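Local coordinates for citrate lyase subunit beta-like protein (PDB 6CHU), which acts as a magnesium-dependent lyase of the HpcH/HpaI aldolase family, a bifunctional enzyme of itaconate dissimilation and leucine catabolism in Mycobacterium tuberculosis, at residues 36-41 / 68-73; 17-22 / 217-222. All coordinates share one frame; numbering follows the deposited sequence.

Contact 1 of 2, residues 36-41 / 68-73; sequences ADVVIL and RTVVRI. With ACT (acetate ion), chain E; ACT (acetate ion), chain F.
Val70 O takes one hydrogen bond from the neighbouring strand, from Leu41 N at 2.7 Å, and a weaker CA-H...O contact, with Ile40 CA 3.2 Å from the same oxygen. Leu41 N comes in nearly along the C=O axis, though the N-H...O angle is only 140°. Val70 N answers with a straighter bond to Val39 O (171°), and Val39 N to Arg68 O and Arg72 N to Leu41 O complete a regular parallel pairing of strands 38-42 and 69-72, the two strands of a beta-alpha-beta unit in the TIM barrel. On the face shared by Val39, Leu41, Thr69 and Val71, the side chains of Leu41 and Thr69 cross obliquely, CD1 of Leu41 3.7 Å from CG2 of Thr69; Thr69 OG1 is hydrogen-bonded to Asp65 O, and Val71 meets Leu88 of helix 79-89. On the other face, Ile40 CG2 rests on Arg72 CB at 3.9 Å. Beyond that methyl Arg72 leaves the sheet, its chain bending at chi3 (73°). The edge of its guanidinium meets two acetates in plane, NH2 to OXT of acetate E at 2.7 Å and NH1 to OXT of acetate F at 2.9 Å, while NE forms a salt bridge with Asp42. Arg72 is a substrate-binding residue; the acetates, probably from the crystallisation liquor, are consistent with a positively charged site suited to carboxylate groups, carried on a strand hydrogen-bonded to its neighbour.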
# COMPACT_ATOMS: atom_id res chain seq x y z
N ALA A 36 -19.97 -26.46 2.63
CA ALA A 36 -19.58 -25.07 2.65
C ALA A 36 -20.78 -24.16 2.92
O ALA A 36 -21.94 -24.56 2.81
CB ALA A 36 -18.91 -24.67 1.34
N ASP A 37 -20.46 -22.92 3.28
CA ASP A 37 -21.49 -21.89 3.41
C ASP A 37 -21.94 -21.40 2.04
O ASP A 37 -23.14 -21.31 1.77
CB ASP A 37 -20.95 -20.74 4.26
CG ASP A 37 -20.69 -21.15 5.70
OD1 ASP A 37 -21.62 -21.66 6.35
OD2 ASP A 37 -19.55 -20.98 6.16
N VAL A 38 -21.00 -21.12 1.16
CA VAL A 38 -21.29 -20.74 -0.23
C VAL A 38 -20.38 -21.55 -1.13
O VAL A 38 -19.20 -21.74 -0.83
CB VAL A 38 -21.07 -19.22 -0.47
CG1 VAL A 38 -21.18 -18.88 -1.97
CG2 VAL A 38 -22.08 -18.41 0.31
N VAL A 39 -20.93 -22.04 -2.24
CA VAL A 39 -20.15 -22.78 -3.23
C VAL A 39 -19.87 -21.86 -4.41
O VAL A 39 -20.78 -21.17 -4.90
CB VAL A 39 -20.90 -24.04 -3.69
CG1 VAL A 39 -20.17 -24.71 -4.85
CG2 VAL A 39 -21.06 -25.02 -2.52
N ILE A 40 -18.63 -21.86 -4.88
CA ILE A 40 -18.26 -21.18 -6.12
C ILE A 40 -18.13 -22.26 -7.19
O ILE A 40 -17.12 -22.98 -7.23
CB ILE A 40 -16.95 -20.40 -5.98
CG1 ILE A 40 -16.99 -19.44 -4.78
CG2 ILE A 40 -16.67 -19.62 -7.27
CD1 ILE A 40 -15.59 -18.96 -4.36
N LEU A 41 -19.12 -22.38 -8.06
CA LEU A 41 -19.02 -23.32 -9.17
C LEU A 41 -18.11 -22.69 -10.22
O LEU A 41 -18.36 -21.56 -10.66
CB LEU A 41 -20.39 -23.67 -9.75
CG LEU A 41 -21.32 -24.47 -8.82
CD1 LEU A 41 -22.73 -24.56 -9.43
CD2 LEU A 41 -20.79 -25.88 -8.52
N ARG A 68 -27.03 -19.52 -2.32
CA ARG A 68 -25.78 -19.89 -1.67
C ARG A 68 -24.74 -20.37 -2.67
O ARG A 68 -23.80 -21.08 -2.28
CB ARG A 68 -26.04 -20.98 -0.62
CG ARG A 68 -26.87 -20.52 0.56
CD ARG A 68 -26.14 -19.43 1.34
NE ARG A 68 -26.80 -19.12 2.60
CZ ARG A 68 -27.60 -18.07 2.80
NH1 ARG A 68 -27.85 -17.23 1.80
NH2 ARG A 68 -28.15 -17.87 3.98
N THR A 69 -24.88 -20.00 -3.94
CA THR A 69 -23.97 -20.45 -4.98
C THR A 69 -23.64 -19.29 -5.91
O THR A 69 -24.53 -18.54 -6.33
CB THR A 69 -24.58 -21.60 -5.79
OG1 THR A 69 -25.09 -22.59 -4.89
CG2 THR A 69 -23.50 -22.26 -6.67
N VAL A 70 -22.35 -19.16 -6.22
CA VAL A 70 -21.76 -18.17 -7.11
C VAL A 70 -21.02 -18.91 -8.22
O VAL A 70 -20.51 -20.01 -8.01
CB VAL A 70 -20.80 -17.23 -6.32
CG1 VAL A 70 -20.00 -16.31 -7.25
CG2 VAL A 70 -21.57 -16.42 -5.30
N VAL A 71 -20.98 -18.33 -9.42
CA VAL A 71 -20.33 -18.97 -10.57
C VAL A 71 -19.12 -18.15 -10.96
O VAL A 71 -19.25 -16.96 -11.30
CB VAL A 71 -21.30 -19.14 -11.75
CG1 VAL A 71 -20.61 -19.82 -12.93
CG2 VAL A 71 -22.54 -19.95 -11.33
N ARG A 72 -17.93 -18.76 -10.92
CA ARG A 72 -16.75 -18.08 -11.45
C ARG A 72 -16.68 -18.30 -12.95
O ARG A 72 -16.57 -19.43 -13.43
CB ARG A 72 -15.45 -18.56 -10.79
CG ARG A 72 -14.25 -17.75 -11.36
CD ARG A 72 -12.97 -17.82 -10.52
NE ARG A 72 -12.30 -19.12 -10.62
CZ ARG A 72 -11.05 -19.33 -10.19
NH1 ARG A 72 -10.38 -18.32 -9.65
NH2 ARG A 72 -10.48 -20.53 -10.30
N ILE A 73 -16.79 -17.19 -13.70
CA ILE A 73 -16.72 -17.22 -15.15
C ILE A 73 -15.27 -16.98 -15.57
O ILE A 73 -14.39 -16.87 -14.72
CB ILE A 73 -17.67 -16.19 -15.78
CG1 ILE A 73 -17.28 -14.77 -15.37
CG2 ILE A 73 -19.12 -16.50 -15.38
CD1 ILE A 73 -18.25 -13.66 -15.90
C ACT E . -7.96 -21.80 -8.33
O ACT E . -6.96 -22.07 -7.61
OXT ACT E . -8.04 -21.00 -9.28
CH3 ACT E . -9.27 -22.60 -7.98
C ACT F . -7.65 -17.55 -7.38
O ACT F . -6.78 -16.92 -6.71
OXT ACT F . -7.78 -17.61 -8.64
CH3 ACT F . -8.68 -18.37 -6.56

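Contact 2 of 2, residues 17-22 / 217-222; sequences GWLFCP and IHPSQI
No direct hydrogen bond joins Phe20 to Ile217, although their backbones run close; a water spans the gap instead, donating to Phe20 O at 2.9 Å and to Ile217 O at 2.8 Å. The remaining direct contacts are made by apolar side-chain atoms, partly against backbone. Ile222 of helix 221-228 sends CD1 onto the bare backbone of Gly17, 3.5 Å from its C. Leu19 has CG anti to the backbone N (chi1 173°), and its two branches divide the turn between them: CD1 lies 3.6 Å from His218 N, while the Leu19 and Pro219 side chains cross at a slant, CD2 of Leu19 4.0 Å from CB of Pro219. Ile217 CG2 reaches Phe20 CD2 at 3.9 Å, and Ile217 also packs on Met259 of a neighbouring subunit. The turn organises its own polar groups. Gln221 OE1 accepts from Ile217 N nearly in line with its C=O and from His218 N, which stands above the carbonyl plane. His218 ND1 accepts a capping bond from Ser220 N at 3.1 Å and pairs with Ser220 OG at 2.8 Å. His218 and Gln221 form a capping box in the turn that leads into the helix. Pro219 CD lies over one face of the His218 imidazole, off centre toward the rim. Strand 17-22 is the barrel's first; this turn follows the last, strand 213-216. With several turn amides bonded internally, the strand meets it through apolar atoms and one shared water.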
# COMPACT_ATOMS: atom_id res chain seq x y z
N GLY A 17 -17.29 -19.53 5.12
CA GLY A 17 -16.56 -20.59 4.45
C GLY A 17 -17.07 -20.82 3.05
O GLY A 17 -18.09 -21.49 2.85
N TRP A 18 -16.36 -20.28 2.07
CA TRP A 18 -16.70 -20.44 0.66
C TRP A 18 -15.77 -21.47 0.04
O TRP A 18 -14.59 -21.56 0.40
CB TRP A 18 -16.57 -19.11 -0.08
CG TRP A 18 -17.61 -18.09 0.29
CD1 TRP A 18 -18.21 -17.92 1.50
CD2 TRP A 18 -18.14 -17.09 -0.57
NE1 TRP A 18 -19.10 -16.86 1.44
CE2 TRP A 18 -19.08 -16.34 0.18
CE3 TRP A 18 -17.93 -16.76 -1.91
CZ2 TRP A 18 -19.80 -15.28 -0.38
CZ3 TRP A 18 -18.66 -15.70 -2.46
CH2 TRP A 18 -19.57 -14.98 -1.69
N LEU A 19 -16.30 -22.24 -0.91
CA LEU A 19 -15.57 -23.40 -1.42
C LEU A 19 -15.68 -23.46 -2.93
O LEU A 19 -16.79 -23.55 -3.47
CB LEU A 19 -16.11 -24.69 -0.79
CG LEU A 19 -15.57 -26.01 -1.34
CD1 LEU A 19 -14.06 -26.07 -1.17
CD2 LEU A 19 -16.24 -27.18 -0.66
N PHE A 20 -14.53 -23.42 -3.61
CA PHE A 20 -14.50 -23.70 -5.04
C PHE A 20 -14.85 -25.16 -5.30
O PHE A 20 -14.36 -26.07 -4.62
CB PHE A 20 -13.11 -23.43 -5.63
CG PHE A 20 -12.84 -22.00 -5.97
CD1 PHE A 20 -13.44 -21.40 -7.07
CD2 PHE A 20 -11.94 -21.26 -5.22
CE1 PHE A 20 -13.17 -20.07 -7.39
CE2 PHE A 20 -11.67 -19.94 -5.52
CZ PHE A 20 -12.28 -19.34 -6.61
N CYS A 21 -15.69 -25.38 -6.31
CA CYS A 21 -15.96 -26.72 -6.84
C CYS A 21 -15.89 -26.62 -8.35
O CYS A 21 -16.69 -25.88 -8.96
CB CYS A 21 -17.33 -27.23 -6.38
SG CYS A 21 -17.77 -28.89 -6.95
N PRO A 22 -14.96 -27.31 -9.01
CA PRO A 22 -14.92 -27.31 -10.48
C PRO A 22 -16.26 -27.76 -11.06
O PRO A 22 -16.80 -28.80 -10.67
CB PRO A 22 -13.80 -28.30 -10.82
CG PRO A 22 -12.99 -28.41 -9.57
CD PRO A 22 -13.93 -28.20 -8.43
N ILE A 217 -10.26 -24.17 -1.23
CA ILE A 217 -10.20 -25.05 -2.39
C ILE A 217 -10.36 -26.51 -2.02
O ILE A 217 -10.36 -27.37 -2.92
CB ILE A 217 -8.90 -24.83 -3.19
CG1 ILE A 217 -7.73 -24.64 -2.23
CG2 ILE A 217 -9.00 -23.57 -4.06
CD1 ILE A 217 -6.79 -25.73 -2.27
N HIS A 218 -10.54 -26.83 -0.74
CA HIS A 218 -10.80 -28.20 -0.32
C HIS A 218 -11.77 -28.17 0.86
O HIS A 218 -11.65 -27.30 1.73
CB HIS A 218 -9.50 -28.91 0.09
CG HIS A 218 -9.64 -30.39 0.26
ND1 HIS A 218 -10.05 -30.97 1.44
CD2 HIS A 218 -9.42 -31.41 -0.60
CE1 HIS A 218 -10.07 -32.29 1.30
NE2 HIS A 218 -9.69 -32.58 0.07
N PRO A 219 -12.75 -29.08 0.90
CA PRO A 219 -13.77 -28.99 1.96
C PRO A 219 -13.22 -29.15 3.36
O PRO A 219 -13.83 -28.64 4.31
CB PRO A 219 -14.74 -30.13 1.60
CG PRO A 219 -13.95 -31.08 0.77
CD PRO A 219 -12.97 -30.23 -0.00
N SER A 220 -12.07 -29.82 3.53
CA SER A 220 -11.46 -29.95 4.86
C SER A 220 -11.07 -28.59 5.43
O SER A 220 -10.89 -28.47 6.65
CB SER A 220 -10.23 -30.85 4.79
OG SER A 220 -9.22 -30.22 4.02
N GLN A 221 -10.92 -27.57 4.59
CA GLN A 221 -10.57 -26.25 5.07
C GLN A 221 -11.76 -25.50 5.66
O GLN A 221 -11.55 -24.55 6.43
CB GLN A 221 -9.95 -25.43 3.93
CG GLN A 221 -8.71 -26.08 3.32
CD GLN A 221 -8.16 -25.29 2.15
OE1 GLN A 221 -8.87 -25.00 1.20
NE2 GLN A 221 -6.87 -24.94 2.21
N ILE A 222 -12.99 -25.90 5.34
CA ILE A 222 -14.16 -25.14 5.79
C ILE A 222 -14.28 -25.12 7.31
O ILE A 222 -14.52 -24.04 7.88
CB ILE A 222 -15.43 -25.67 5.11
CG1 ILE A 222 -15.40 -25.39 3.60
CG2 ILE A 222 -16.66 -25.02 5.74
CD1 ILE A 222 -15.54 -23.92 3.22
O HOH W 1 -11.64 -26.87 -5.36

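Both contacts belong to one closed eight-stranded barrel and meet at strand 17-22, which pairs with strand 38-42 through backbone bonds such as Ile40 N to Leu19 O. Contact 1 is the more buried and lies within the barrel wall, between adjacent strands. Contact 2 sits where the first strand meets the turn after the last, is partly exposed and reaches another subunit. Their chemistry follows: repeated backbone bonds hold contact 1, whereas apolar packing and a bridging water hold contact 2. They converge near the magnesium and acetate site, where the Phe20 ring packs against the side chain of Arg72, CE1 lying 3.5 Å from Arg72 NE.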